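Local coordinates for dihydroorotase (Saccharomyces cerevisiae S288C, PDB 6L0A), which catalyses the reversible interconversion of N-carbamoyl-L-aspartate and (S)-dihydroorotate in de novo pyrimidine biosynthesis, using two zinc ions per subunit, at residues T27-I37 / L61-L71; T208-L216 / I284-E292. All coordinates share one frame; numbering follows the deposited sequence.

Interaction 1 (T27-I37 / L61-L71)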
ATOM      1  N   THR C  27       5.945  27.914   2.487  1.00 16.10           N
ATOM      2  CA  THR C  27       6.146  28.578   3.773  1.00 20.08           C
ATOM      3  C   THR C  27       5.040  29.566   4.114  1.00 17.80           C
ATOM      4  O   THR C  27       4.599  29.572   5.277  1.00 18.95           O
ATOM      5  CB  THR C  27       7.526  29.251   3.800  1.00 19.86           C
ATOM      6  OG1 THR C  27       8.538  28.264   3.588  1.00 19.49           O
ATOM      7  CG2 THR C  27       7.768  29.928   5.160  1.00 18.37           C
ATOM      8  N   PRO C  28       4.521  30.379   3.186  1.00 21.71           N
ATOM      9  CA  PRO C  28       3.351  31.209   3.527  1.00 21.82           C
ATOM     10  C   PRO C  28       2.115  30.401   3.882  1.00 22.77           C
ATOM     11  O   PRO C  28       1.243  30.919   4.593  1.00 23.52           O
ATOM     12  CB  PRO C  28       3.128  32.049   2.258  1.00 23.19           C
ATOM     13  CG  PRO C  28       4.440  32.048   1.548  1.00 22.28           C
ATOM     14  CD  PRO C  28       5.016  30.668   1.828  1.00 18.77           C
ATOM     15  N   LYS C  29       2.003  29.152   3.412  1.00 18.97           N
ATOM     16  CA  LYS C  29       0.824  28.348   3.708  1.00 19.04           C
ATOM     17  C   LYS C  29       0.758  27.888   5.158  1.00 15.82           C
ATOM     18  O   LYS C  29      -0.302  27.424   5.592  1.00 18.27           O
ATOM     19  CB  LYS C  29       0.770  27.123   2.783  1.00 18.72           C
ATOM     20  CG  LYS C  29       0.963  27.457   1.310  1.00 18.74           C
ATOM     21  CD  LYS C  29      -0.241  28.244   0.798  1.00 24.57           C
ATOM     22  CE  LYS C  29      -0.208  28.381  -0.718  1.00 30.29           C
ATOM     23  NZ  LYS C  29       0.927  29.241  -1.143  1.00 36.75           N
ATOM     24  N   ILE C  30       1.860  27.976   5.913  1.00 15.59           N
ATOM     25  CA  ILE C  30       1.781  27.695   7.341  1.00 18.04           C
ATOM     26  C   ILE C  30       0.741  28.603   7.983  1.00 16.04           C
ATOM     27  O   ILE C  30      -0.220  28.137   8.607  1.00 15.72           O
ATOM     28  CB  ILE C  30       3.165  27.846   7.999  1.00 15.91           C
ATOM     29  CG1 ILE C  30       4.169  26.872   7.355  1.00 18.46           C
ATOM     30  CG2 ILE C  30       3.062  27.618   9.498  1.00 17.91           C
ATOM     31  CD1 ILE C  30       5.644  27.132   7.703  1.00 15.79           C
ATOM     32  N   ARG C  31       0.884  29.915   7.778  1.00 20.29           N
ATOM     33  CA  ARG C  31      -0.105  30.857   8.300  1.00 20.90           C
ATOM     34  C   ARG C  31      -1.480  30.633   7.680  1.00 16.43           C
ATOM     35  O   ARG C  31      -2.491  30.638   8.390  1.00 21.95           O
ATOM     36  CB  ARG C  31       0.356  32.297   8.066  1.00 23.47           C
ATOM     37  CG  ARG C  31      -0.430  33.305   8.923  1.00 24.58           C
ATOM     38  CD  ARG C  31       0.132  34.705   8.806  1.00 34.06           C
ATOM     39  NE  ARG C  31      -0.893  35.715   9.061  1.00 32.76           N
ATOM     40  CZ  ARG C  31      -1.108  36.299  10.237  1.00 29.67           C
ATOM     41  NH1 ARG C  31      -0.368  35.996  11.295  1.00 30.58           N
ATOM     42  NH2 ARG C  31      -2.064  37.207  10.349  1.00 25.81           N
ATOM     43  N   ASP C  32      -1.539  30.412   6.361  1.00 20.79           N
ATOM     44  CA  ASP C  32      -2.832  30.279   5.691  1.00 22.82           C
ATOM     45  C   ASP C  32      -3.627  29.104   6.238  1.00 25.53           C
ATOM     46  O   ASP C  32      -4.858  29.174   6.344  1.00 23.13           O
ATOM     47  CB  ASP C  32      -2.633  30.135   4.181  1.00 24.43           C
ATOM     48  CG  ASP C  32      -2.049  31.382   3.549  1.00 24.90           C
ATOM     49  OD1 ASP C  32      -1.942  32.416   4.240  1.00 29.32           O
ATOM     50  OD2 ASP C  32      -1.689  31.327   2.359  1.00 28.27           O
ATOM     51  N   GLY C  33      -2.943  28.011   6.590  1.00 20.84           N
ATOM     52  CA  GLY C  33      -3.572  26.869   7.215  1.00 16.29           C
ATOM     53  C   GLY C  33      -3.902  27.010   8.681  1.00 16.22           C
ATOM     54  O   GLY C  33      -4.451  26.078   9.275  1.00 18.20           O
ATOM     55  N   GLY C  34      -3.592  28.148   9.293  1.00 19.16           N
ATOM     56  CA  GLY C  34      -4.001  28.411  10.653  1.00 16.94           C
ATOM     57  C   GLY C  34      -2.949  28.177  11.714  1.00 18.81           C
ATOM     58  O   GLY C  34      -3.309  28.041  12.885  1.00 20.10           O
ATOM     59  N   VAL C  35      -1.668  28.148  11.349  1.00 17.22           N
ATOM     60  CA  VAL C  35      -0.585  27.754  12.250  1.00 12.29           C
ATOM     61  C   VAL C  35       0.298  28.961  12.528  1.00 13.99           C
ATOM     62  O   VAL C  35       0.812  29.593  11.596  1.00 16.30           O
ATOM     63  CB  VAL C  35       0.244  26.602  11.647  1.00 14.33           C
ATOM     64  CG1 VAL C  35       1.515  26.381  12.446  1.00 13.67           C
ATOM     65  CG2 VAL C  35      -0.606  25.332  11.573  1.00 13.59           C
ATOM     66  N   SER C  36       0.500  29.259  13.812  1.00 15.35           N
ATOM     67  CA  SER C  36       1.347  30.369  14.237  1.00 14.08           C
ATOM     68  C   SER C  36       2.799  29.953  14.437  1.00 15.48           C
ATOM     69  O   SER C  36       3.712  30.705  14.076  1.00 15.12           O
ATOM     70  CB  SER C  36       0.802  30.964  15.541  1.00 17.35           C
ATOM     71  OG  SER C  36       1.726  31.896  16.078  1.00 20.50           O
ATOM     72  N   ILE C  37       3.012  28.754  14.986  1.00 14.76           N
ATOM     73  CA  ILE C  37       4.320  28.248  15.388  1.00 15.54           C
ATOM     74  C   ILE C  37       4.580  26.956  14.615  1.00 13.45           C
ATOM     75  O   ILE C  37       3.732  26.061  14.618  1.00 13.31           O
ATOM     76  CB  ILE C  37       4.376  27.973  16.901  1.00 13.65           C
ATOM     77  CG1 ILE C  37       4.092  29.245  17.708  1.00 13.56           C
ATOM     78  CG2 ILE C  37       5.729  27.380  17.295  1.00 15.94           C
ATOM     79  CD1 ILE C  37       3.481  28.953  19.077  1.00 18.89           C
ATOM     80  N   LEU C  61      13.305  31.530   5.900  1.00 19.55           N
ATOM     81  CA  LEU C  61      11.905  31.292   6.219  1.00 19.69           C
ATOM     82  C   LEU C  61      11.256  32.537   6.810  1.00 21.49           C
ATOM     83  O   LEU C  61      10.111  32.863   6.473  1.00 19.82           O
ATOM     84  CB  LEU C  61      11.774  30.115   7.188  1.00 20.58           C
ATOM     85  CG  LEU C  61      12.383  28.765   6.806  1.00 19.18           C
ATOM     86  CD1 LEU C  61      11.854  27.685   7.758  1.00 12.96           C
ATOM     87  CD2 LEU C  61      12.051  28.422   5.369  1.00 17.56           C
ATOM     88  N   GLN C  62      11.969  33.244   7.693  1.00 21.16           N
ATOM     89  CA  GLN C  62      11.386  34.433   8.309  1.00 23.14           C
ATOM     90  C   GLN C  62      11.105  35.518   7.282  1.00 23.09           C
ATOM     91  O   GLN C  62      10.133  36.262   7.423  1.00 26.40           O
ATOM     92  CB  GLN C  62      12.302  34.985   9.404  1.00 24.63           C
ATOM     93  CG  GLN C  62      12.178  34.267  10.728  1.00 34.41           C
ATOM     94  CD  GLN C  62      10.893  34.588  11.484  1.00 25.93           C
ATOM     95  OE1 GLN C  62       9.837  34.900  10.898  1.00 29.19           O
ATOM     96  NE2 GLN C  62      10.970  34.488  12.800  1.00 29.55           N
ATOM     97  N   LYS C  63      11.939  35.618   6.243  1.00 23.16           N
ATOM     98  CA  LYS C  63      11.676  36.575   5.173  1.00 24.32           C
ATOM     99  C   LYS C  63      10.399  36.220   4.418  1.00 30.56           C
ATOM    100  O   LYS C  63       9.604  37.106   4.078  1.00 25.62           O
ATOM    101  CB  LYS C  63      12.871  36.632   4.223  1.00 29.32           C
ATOM    102  CG  LYS C  63      12.842  37.779   3.228  1.00 32.88           C
ATOM    103  CD  LYS C  63      14.128  37.807   2.406  1.00 40.69           C
ATOM    104  CE  LYS C  63      14.371  39.180   1.788  1.00 40.52           C
ATOM    105  NZ  LYS C  63      13.095  39.920   1.580  1.00 45.35           N
ATOM    106  N   LEU C  64      10.173  34.925   4.169  1.00 23.85           N
ATOM    107  CA  LEU C  64       8.995  34.499   3.424  1.00 22.76           C
ATOM    108  C   LEU C  64       7.723  34.610   4.248  1.00 24.98           C
ATOM    109  O   LEU C  64       6.630  34.701   3.680  1.00 24.79           O
ATOM    110  CB  LEU C  64       9.167  33.054   2.945  1.00 22.84           C
ATOM    111  CG  LEU C  64      10.318  32.762   1.982  1.00 22.99           C
ATOM    112  CD1 LEU C  64      10.550  31.267   1.872  1.00 22.86           C
ATOM    113  CD2 LEU C  64       9.978  33.344   0.628  1.00 27.48           C
ATOM    114  N   ALA C  65       7.835  34.570   5.578  1.00 22.08           N
ATOM    115  CA  ALA C  65       6.667  34.563   6.460  1.00 21.41           C
ATOM    116  C   ALA C  65       7.029  35.278   7.748  1.00 23.39           C
ATOM    117  O   ALA C  65       7.330  34.649   8.769  1.00 21.84           O
ATOM    118  CB  ALA C  65       6.188  33.137   6.752  1.00 19.85           C
ATOM    119  N   PRO C  66       7.011  36.616   7.740  1.00 26.51           N
ATOM    120  CA  PRO C  66       7.481  37.355   8.921  1.00 23.98           C
ATOM    121  C   PRO C  66       6.616  37.169  10.154  1.00 23.19           C
ATOM    122  O   PRO C  66       7.088  37.470  11.255  1.00 25.35           O
ATOM    123  CB  PRO C  66       7.486  38.820   8.450  1.00 25.19           C
ATOM    124  CG  PRO C  66       7.542  38.742   6.952  1.00 28.42           C
ATOM    125  CD  PRO C  66       6.748  37.506   6.597  1.00 27.16           C
ATOM    126  N   LYS C  67       5.379  36.685  10.030  1.00 19.70           N
ATOM    127  CA  LYS C  67       4.525  36.514  11.199  1.00 23.54           C
ATOM    128  C   LYS C  67       4.521  35.092  11.748  1.00 20.29           C
ATOM    129  O   LYS C  67       3.822  34.824  12.730  1.00 23.11           O
ATOM    130  CB  LYS C  67       3.090  36.946  10.873  1.00 28.90           C
ATOM    131  CG  LYS C  67       3.010  38.361  10.296  1.00 26.90           C
ATOM    132  CD  LYS C  67       1.573  38.775  10.007  1.00 36.38           C
ATOM    133  CE  LYS C  67       1.538  40.131   9.302  1.00 37.45           C
ATOM    134  NZ  LYS C  67       0.149  40.630   9.100  1.00 41.06           N
ATOM    135  N   THR C  68       5.283  34.183  11.150  1.00 20.63           N
ATOM    136  CA  THR C  68       5.351  32.794  11.592  1.00 19.39           C
ATOM    137  C   THR C  68       6.538  32.598  12.529  1.00 15.03           C
ATOM    138  O   THR C  68       7.631  33.110  12.279  1.00 16.24           O
ATOM    139  CB  THR C  68       5.468  31.873  10.380  1.00 17.64           C
ATOM    140  OG1 THR C  68       4.301  32.047   9.570  1.00 21.32           O
ATOM    141  CG2 THR C  68       5.571  30.420  10.798  1.00 18.51           C
ATOM    142  N   THR C  69       6.308  31.878  13.618  1.00 15.40           N
ATOM    143  CA  THR C  69       7.351  31.583  14.595  1.00 16.73           C
ATOM    144  C   THR C  69       7.996  30.254  14.231  1.00 18.23           C
ATOM    145  O   THR C  69       7.312  29.231  14.185  1.00 16.84           O
ATOM    146  CB  THR C  69       6.753  31.529  15.995  1.00 17.88           C
ATOM    147  OG1 THR C  69       6.252  32.836  16.329  1.00 20.62           O
ATOM    148  CG2 THR C  69       7.796  31.073  17.018  1.00 17.33           C
ATOM    149  N   PHE C  70       9.305  30.271  13.980  1.00 15.42           N
ATOM    150  CA  PHE C  70      10.025  29.115  13.452  1.00 15.26           C
ATOM    151  C   PHE C  70      10.917  28.527  14.538  1.00 18.78           C
ATOM    152  O   PHE C  70      11.794  29.220  15.059  1.00 19.66           O
ATOM    153  CB  PHE C  70      10.870  29.510  12.245  1.00 14.43           C
ATOM    154  CG  PHE C  70      10.065  29.814  11.026  1.00 15.61           C
ATOM    155  CD1 PHE C  70       9.397  28.800  10.360  1.00 14.28           C
ATOM    156  CD2 PHE C  70       9.950  31.116  10.556  1.00 20.05           C
ATOM    157  CE1 PHE C  70       8.637  29.064   9.237  1.00 16.41           C
ATOM    158  CE2 PHE C  70       9.178  31.398   9.429  1.00 17.77           C
ATOM    159  CZ  PHE C  70       8.523  30.373   8.765  1.00 16.88           C
ATOM    160  N   LEU C  71      10.691  27.259  14.870  1.00 16.93           N
ATOM    161  CA  LEU C  71      11.566  26.490  15.748  1.00 14.67           C
ATOM    162  C   LEU C  71      12.328  25.495  14.882  1.00 14.89           C
ATOM    163  O   LEU C  71      11.718  24.798  14.071  1.00 13.38           O
ATOM    164  CB  LEU C  71      10.766  25.763  16.819  1.00 15.34           C
ATOM    165  CG  LEU C  71       9.779  26.597  17.642  1.00 18.70           C
ATOM    166  CD1 LEU C  71       8.983  25.692  18.590  1.00 19.15           C
ATOM    167  CD2 LEU C  71      10.505  27.716  18.401  1.00 22.00           C
TER
HETATM  168  O   HOH W   1       3.366  31.328   7.010  1.00 17.75           O
HETATM  169  O   HOH W   2       1.195  34.074  12.790  1.00 22.75           O
HETATM  170  O   HOH W   3       1.951  32.036  10.996  1.00 22.98           O
HETATM  171  O   HOH W   4       3.890  33.509  15.191  1.00 21.16           O
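T68 OG1 is gripped by two waters, each tying it to segment 27-37. One, 2.8 Å from T68 OG1, donates to T27 O and accepts from R31 N, so it is inserted into a helical turn that lacks the direct bond between those two atoms. The other joins the same hydroxyl to V35 O. With chi1 at -61°, T68 turns OG1 to these waters and sends CG2 over one face of the F70 ring, where it also meets I30 CG2 at 4.0 Å. Direct backbone pairing follows: T69 N donates to S36 O at 2.9 Å and an almost straight 175°, and a CA-H...O contact runs from I37 CA to T69 O. I37 and T69 are parallel-bridge partners whose side chains lie side by side on the same sheet face. From helix 20-32, T27 CG2 touches F70 CZ of strand 69-71 at 3.7 Å and A65 CB, just past helix 51-64, at 3.9 Å; T27 OG1, hydrogen-bonded to C23 O, lies against methyls of L61 and L64. I30 CD1 reaches the edge of the F70 ring, near its plane. At the outer side, K67 CD sits 3.6 Å above the centre of the R31 guanidinium. The like charges there are only 4.3 Å apart (R31 NH2 to K67 NZ), a cost probably offset by the salt bridge from R31 to D323. Helices 20-32 and 51-64 thus pack outside the parallel sheet 11-15, 37-40, 69-71, where strand 37-40, helix 51-64 and strand 69-71 form a beta-alpha-beta crossover of the TIM-barrel metallo-dependent hydrolase fold.

Interaction 2 (T208-L216 / I284-E292)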
ATOM      1  N   THR C 208       3.428  13.025  18.495  1.00 14.38           N
ATOM      2  CA  THR C 208       2.635  13.897  17.646  1.00 14.92           C
ATOM      3  C   THR C 208       1.717  13.050  16.770  1.00 14.89           C
ATOM      4  O   THR C 208       2.007  11.890  16.471  1.00 11.45           O
ATOM      5  CB  THR C 208       3.512  14.806  16.784  1.00 15.53           C
ATOM      6  OG1 THR C 208       4.449  14.017  16.033  1.00 14.46           O
ATOM      7  CG2 THR C 208       4.260  15.846  17.662  1.00 16.14           C
ATOM      8  N   LEU C 209       0.576  13.627  16.406  1.00 13.00           N
ATOM      9  CA  LEU C 209      -0.361  12.990  15.493  1.00 12.37           C
ATOM     10  C   LEU C 209      -0.599  13.922  14.320  1.00 11.48           C
ATOM     11  O   LEU C 209      -0.749  15.133  14.501  1.00 13.00           O
ATOM     12  CB  LEU C 209      -1.681  12.654  16.193  1.00 11.89           C
ATOM     13  CG  LEU C 209      -1.523  11.691  17.380  1.00 16.91           C
ATOM     14  CD1 LEU C 209      -2.816  11.639  18.189  1.00 15.94           C
ATOM     15  CD2 LEU C 209      -1.128  10.290  16.904  1.00 14.62           C
ATOM     16  N   THR C 210      -0.594  13.361  13.114  1.00 11.14           N
ATOM     17  CA  THR C 210      -0.788  14.135  11.906  1.00  8.51           C
ATOM     18  C   THR C 210      -2.272  14.318  11.637  1.00 11.03           C
ATOM     19  O   THR C 210      -3.125  13.679  12.255  1.00 15.74           O
ATOM     20  CB  THR C 210      -0.176  13.437  10.699  1.00 11.31           C
ATOM     21  OG1 THR C 210      -0.946  12.258  10.422  1.00 10.89           O
ATOM     22  CG2 THR C 210       1.280  13.061  10.964  1.00 10.53           C
ATOM     23  N   ALA C 211      -2.567  15.188  10.681  1.00 13.72           N
ATOM     24  CA  ALA C 211      -3.935  15.281  10.183  1.00 16.82           C
ATOM     25  C   ALA C 211      -4.310  14.032   9.399  1.00 14.91           C
ATOM     26  O   ALA C 211      -5.389  13.462   9.596  1.00 13.71           O
ATOM     27  CB  ALA C 211      -4.096  16.527   9.315  1.00 15.20           C
ATOM     28  N   HIS C 212      -3.422  13.569   8.517  1.00 13.26           N
ATOM     29  CA  HIS C 212      -3.859  12.545   7.566  1.00 12.74           C
ATOM     30  C   HIS C 212      -4.005  11.172   8.218  1.00 15.26           C
ATOM     31  O   HIS C 212      -4.820  10.363   7.763  1.00 10.65           O
ATOM     32  CB  HIS C 212      -2.924  12.489   6.356  1.00 14.13           C
ATOM     33  CG  HIS C 212      -1.463  12.444   6.690  1.00 14.22           C
ATOM     34  ND1 HIS C 212      -0.745  13.565   7.051  1.00 13.76           N
ATOM     35  CD2 HIS C 212      -0.577  11.422   6.662  1.00 14.86           C
ATOM     36  CE1 HIS C 212       0.519  13.229   7.251  1.00 13.93           C
ATOM     37  NE2 HIS C 212       0.649  11.935   7.010  1.00 13.68           N
ATOM     38  N   HIS C 213      -3.266  10.893   9.290  1.00 12.65           N
ATOM     39  CA  HIS C 213      -3.461   9.608   9.953  1.00 11.00           C
ATOM     40  C   HIS C 213      -4.744   9.557  10.777  1.00 11.59           C
ATOM     41  O   HIS C 213      -5.107   8.474  11.236  1.00 12.33           O
ATOM     42  CB  HIS C 213      -2.252   9.279  10.827  1.00 10.26           C
ATOM     43  CG  HIS C 213      -1.020   8.936  10.038  1.00 12.39           C
ATOM     44  ND1 HIS C 213       0.103   9.739  10.002  1.00 12.92           N
ATOM     45  CD2 HIS C 213      -0.743   7.866   9.248  1.00 13.51           C
ATOM     46  CE1 HIS C 213       1.016   9.181   9.220  1.00 10.75           C
ATOM     47  NE2 HIS C 213       0.529   8.041   8.757  1.00 10.96           N
ATOM     48  N   LEU C 214      -5.412  10.694  10.997  1.00 11.17           N
ATOM     49  CA  LEU C 214      -6.731  10.696  11.621  1.00 13.41           C
ATOM     50  C   LEU C 214      -7.833  10.360  10.627  1.00 16.19           C
ATOM     51  O   LEU C 214      -8.977  10.134  11.044  1.00 18.55           O
ATOM     52  CB  LEU C 214      -7.012  12.056  12.263  1.00 15.07           C
ATOM     53  CG  LEU C 214      -5.974  12.519  13.292  1.00 18.68           C
ATOM     54  CD1 LEU C 214      -6.422  13.811  13.972  1.00 16.58           C
ATOM     55  CD2 LEU C 214      -5.702  11.425  14.325  1.00 17.77           C
ATOM     56  N   PHE C 215      -7.508  10.317   9.337  1.00 14.38           N
ATOM     57  CA  PHE C 215      -8.439   9.995   8.261  1.00 16.98           C
ATOM     58  C   PHE C 215      -8.109   8.696   7.550  1.00 19.24           C
ATOM     59  O   PHE C 215      -9.013   7.913   7.237  1.00 17.67           O
ATOM     60  CB  PHE C 215      -8.438  11.105   7.201  1.00 14.56           C
ATOM     61  CG  PHE C 215      -9.061  12.398   7.652  1.00 17.07           C
ATOM     62  CD1 PHE C 215      -8.276  13.412   8.195  1.00 18.17           C
ATOM     63  CD2 PHE C 215     -10.424  12.617   7.497  1.00 24.84           C
ATOM     64  CE1 PHE C 215      -8.838  14.617   8.579  1.00 18.90           C
ATOM     65  CE2 PHE C 215     -10.993  13.818   7.891  1.00 25.29           C
ATOM     66  CZ  PHE C 215     -10.200  14.816   8.437  1.00 21.48           C
ATOM     67  N   LEU C 216      -6.834   8.474   7.248  1.00 15.12           N
ATOM     68  CA  LEU C 216      -6.437   7.458   6.283  1.00 15.24           C
ATOM     69  C   LEU C 216      -6.293   6.088   6.914  1.00 15.29           C
ATOM     70  O   LEU C 216      -5.967   5.942   8.096  1.00 13.22           O
ATOM     71  CB  LEU C 216      -5.100   7.814   5.623  1.00 11.97           C
ATOM     72  CG  LEU C 216      -4.992   9.052   4.740  1.00 15.94           C
ATOM     73  CD1 LEU C 216      -3.547   9.225   4.285  1.00 15.09           C
ATOM     74  CD2 LEU C 216      -5.924   8.965   3.543  1.00 19.55           C
ATOM     75  N   ILE C 284      -5.256  23.323  10.129  1.00 16.49           N
ATOM     76  CA  ILE C 284      -6.163  23.364  11.271  1.00 16.00           C
ATOM     77  C   ILE C 284      -7.584  22.970  10.863  1.00 15.98           C
ATOM     78  O   ILE C 284      -8.226  22.203  11.596  1.00 18.06           O
ATOM     79  CB  ILE C 284      -6.131  24.742  11.956  1.00 18.30           C
ATOM     80  CG1 ILE C 284      -4.713  25.033  12.455  1.00 17.23           C
ATOM     81  CG2 ILE C 284      -7.098  24.752  13.131  1.00 20.55           C
ATOM     82  CD1 ILE C 284      -4.248  24.072  13.542  1.00 20.46           C
ATOM     83  N   PRO C 285      -8.123  23.453   9.734  1.00 16.99           N
ATOM     84  CA  PRO C 285      -9.433  22.935   9.280  1.00 20.00           C
ATOM     85  C   PRO C 285      -9.525  21.412   9.182  1.00 20.45           C
ATOM     86  O   PRO C 285     -10.584  20.863   9.514  1.00 21.07           O
ATOM     87  CB  PRO C 285      -9.611  23.604   7.913  1.00 21.73           C
ATOM     88  CG  PRO C 285      -8.855  24.889   8.027  1.00 25.53           C
ATOM     89  CD  PRO C 285      -7.658  24.570   8.885  1.00 19.17           C
ATOM     90  N   TYR C 286      -8.462  20.709   8.750  1.00 19.12           N
ATOM     91  CA  TYR C 286      -8.501  19.243   8.748  1.00 16.58           C
ATOM     92  C   TYR C 286      -8.739  18.706  10.150  1.00 15.61           C
ATOM     93  O   TYR C 286      -9.572  17.816  10.365  1.00 17.27           O
ATOM     94  CB  TYR C 286      -7.187  18.645   8.214  1.00 17.42           C
ATOM     95  CG  TYR C 286      -6.855  18.857   6.758  1.00 14.69           C
ATOM     96  CD1 TYR C 286      -7.746  18.492   5.751  1.00 18.99           C
ATOM     97  CD2 TYR C 286      -5.627  19.382   6.388  1.00 17.08           C
ATOM     98  CE1 TYR C 286      -7.424  18.678   4.423  1.00 17.41           C
ATOM     99  CE2 TYR C 286      -5.287  19.567   5.065  1.00 17.60           C
ATOM    100  CZ  TYR C 286      -6.197  19.213   4.082  1.00 14.95           C
ATOM    101  OH  TYR C 286      -5.856  19.405   2.778  1.00 15.94           O
ATOM    102  N   ILE C 287      -7.971  19.204  11.119  1.00 15.88           N
ATOM    103  CA  ILE C 287      -8.081  18.705  12.482  1.00 16.78           C
ATOM    104  C   ILE C 287      -9.455  19.034  13.060  1.00 16.58           C
ATOM    105  O   ILE C 287     -10.055  18.230  13.783  1.00 16.96           O
ATOM    106  CB  ILE C 287      -6.945  19.287  13.339  1.00 15.48           C
ATOM    107  CG1 ILE C 287      -5.585  18.879  12.754  1.00 15.22           C
ATOM    108  CG2 ILE C 287      -7.079  18.817  14.765  1.00 17.08           C
ATOM    109  CD1 ILE C 287      -5.353  17.377  12.777  1.00 16.28           C
ATOM    110  N   ALA C 288      -9.963  20.227  12.755  1.00 19.27           N
ATOM    111  CA  ALA C 288     -11.277  20.626  13.242  1.00 22.85           C
ATOM    112  C   ALA C 288     -12.353  19.677  12.734  1.00 19.20           C
ATOM    113  O   ALA C 288     -13.309  19.365  13.453  1.00 24.50           O
ATOM    114  CB  ALA C 288     -11.573  22.059  12.813  1.00 21.06           C
ATOM    115  N   GLN C 289     -12.197  19.184  11.505  1.00 22.92           N
ATOM    116  CA  GLN C 289     -13.140  18.202  10.981  1.00 20.80           C
ATOM    117  C   GLN C 289     -13.233  16.993  11.900  1.00 26.43           C
ATOM    118  O   GLN C 289     -14.332  16.513  12.212  1.00 24.51           O
ATOM    119  CB  GLN C 289     -12.720  17.782   9.571  1.00 23.91           C
ATOM    120  CG  GLN C 289     -13.832  17.123   8.759  1.00 24.74           C
ATOM    121  CD  GLN C 289     -15.030  18.034   8.606  1.00 33.68           C
ATOM    122  OE1 GLN C 289     -14.890  19.211   8.259  1.00 30.11           O
ATOM    123  NE2 GLN C 289     -16.222  17.496   8.862  1.00 40.66           N
ATOM    124  N   VAL C 290     -12.085  16.498  12.359  1.00 19.36           N
ATOM    125  CA  VAL C 290     -12.056  15.311  13.207  1.00 21.76           C
ATOM    126  C   VAL C 290     -12.680  15.600  14.563  1.00 22.63           C
ATOM    127  O   VAL C 290     -13.489  14.813  15.074  1.00 23.48           O
ATOM    128  CB  VAL C 290     -10.611  14.808  13.355  1.00 19.17           C
ATOM    129  CG1 VAL C 290     -10.558  13.608  14.304  1.00 17.73           C
ATOM    130  CG2 VAL C 290     -10.051  14.477  11.984  1.00 17.84           C
ATOM    131  N   PHE C 291     -12.308  16.725  15.176  1.00 20.99           N
ATOM    132  CA  PHE C 291     -12.815  17.019  16.509  1.00 23.87           C
ATOM    133  C   PHE C 291     -14.316  17.295  16.488  1.00 23.20           C
ATOM    134  O   PHE C 291     -15.022  16.942  17.437  1.00 25.69           O
ATOM    135  CB  PHE C 291     -12.048  18.197  17.107  1.00 23.80           C
ATOM    136  CG  PHE C 291     -10.709  17.813  17.698  1.00 24.88           C
ATOM    137  CD1 PHE C 291      -9.655  17.428  16.879  1.00 25.74           C
ATOM    138  CD2 PHE C 291     -10.508  17.841  19.069  1.00 21.70           C
ATOM    139  CE1 PHE C 291      -8.422  17.086  17.419  1.00 21.42           C
ATOM    140  CE2 PHE C 291      -9.280  17.495  19.620  1.00 25.03           C
ATOM    141  CZ  PHE C 291      -8.232  17.116  18.785  1.00 20.13           C
ATOM    142  N   GLU C 292     -14.820  17.881  15.407  1.00 20.93           N
ATOM    143  CA  GLU C 292     -16.263  18.059  15.267  1.00 29.98           C
ATOM    144  C   GLU C 292     -16.968  16.714  15.159  1.00 30.50           C
ATOM    145  O   GLU C 292     -17.928  16.437  15.891  1.00 30.49           O
ATOM    146  CB  GLU C 292     -16.568  18.919  14.046  1.00 27.64           C
ATOM    147  CG  GLU C 292     -18.042  18.906  13.666  1.00 37.24           C
ATOM    148  CD  GLU C 292     -18.496  20.206  13.057  1.00 40.88           C
ATOM    149  OE1 GLU C 292     -17.964  20.577  11.989  1.00 45.99           O
ATOM    150  OE2 GLU C 292     -19.382  20.860  13.650  1.00 51.71           O
TER
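Where barrel strand 205-209 gives way to its C-terminal loop, A211, L214 and F215 pack against helix 283-293, which follows strand 253-255 in the chain. The contact is mainly apolar, with no hydrogen bond across it. I287 CD1 approaches A211 CA at 3.6 Å and also touches A211 CB and L214 CD1; a chi2 of -63° bends this methyl toward the loop. A211 CB meets Y286 CB at 3.9 Å, beyond which the tyrosine leads away to bond F349 O through its OH. One turn further along the helix, V290 CG2 is shared by L214 CB, 3.9 Å away, and F215 CZ, 3.6 Å away, the leucine and valine side chains crossing at about a right angle. The F215 ring comes edge-on to the helix: Y286 O lies in the ring plane, 3.6 Å from F215 CZ, so the slightly positive C-H rim faces a carbonyl that is only weakly bonded by V290 N. Q289 CB stands at the same edge, while its amide turns away to S356 N. With the ring of F215 cut back to an alanine methyl, a gap is likely to open beside V290 CG2 and Y286 O would probably lose the aromatic edge it faces. The loop is braced from within by an ST motif, T210 OG1 accepting from H213 N at 2.9 Å and also pairing with H213 ND1 at 2.8 Å. The T210 side chain lies about 4 Å from those of the zinc ligands H180 and D258, so the loop leads from beside the metal site to helix 283-293 on the outside of the barrel, as expected of the C-terminal strand ends of a TIM-barrel metallo-dependent hydrolase.

Both contacts are largely buried, yet hold different elements of the barrel. Interaction 1 joins two successive helix-to-strand connections and mixes chemistry: a parallel backbone bond, bridging waters, apolar packing and like-charged R31 and K67 at its outer side. Interaction 2 has no hydrogen bond between its segments and is mostly apolar, apart from one aromatic edge against a backbone carbonyl; it sets a loop at the catalytic end against a helix. Its T210 lies about 8 Å from a zinc ion, I30 of interaction 1 about 13 Å. Their centres lie 20 Å apart, yet I284 N is 3.0 Å from G33 O, probably hydrogen-bonded, joining helix 283-293 to the turn after helix 20-32.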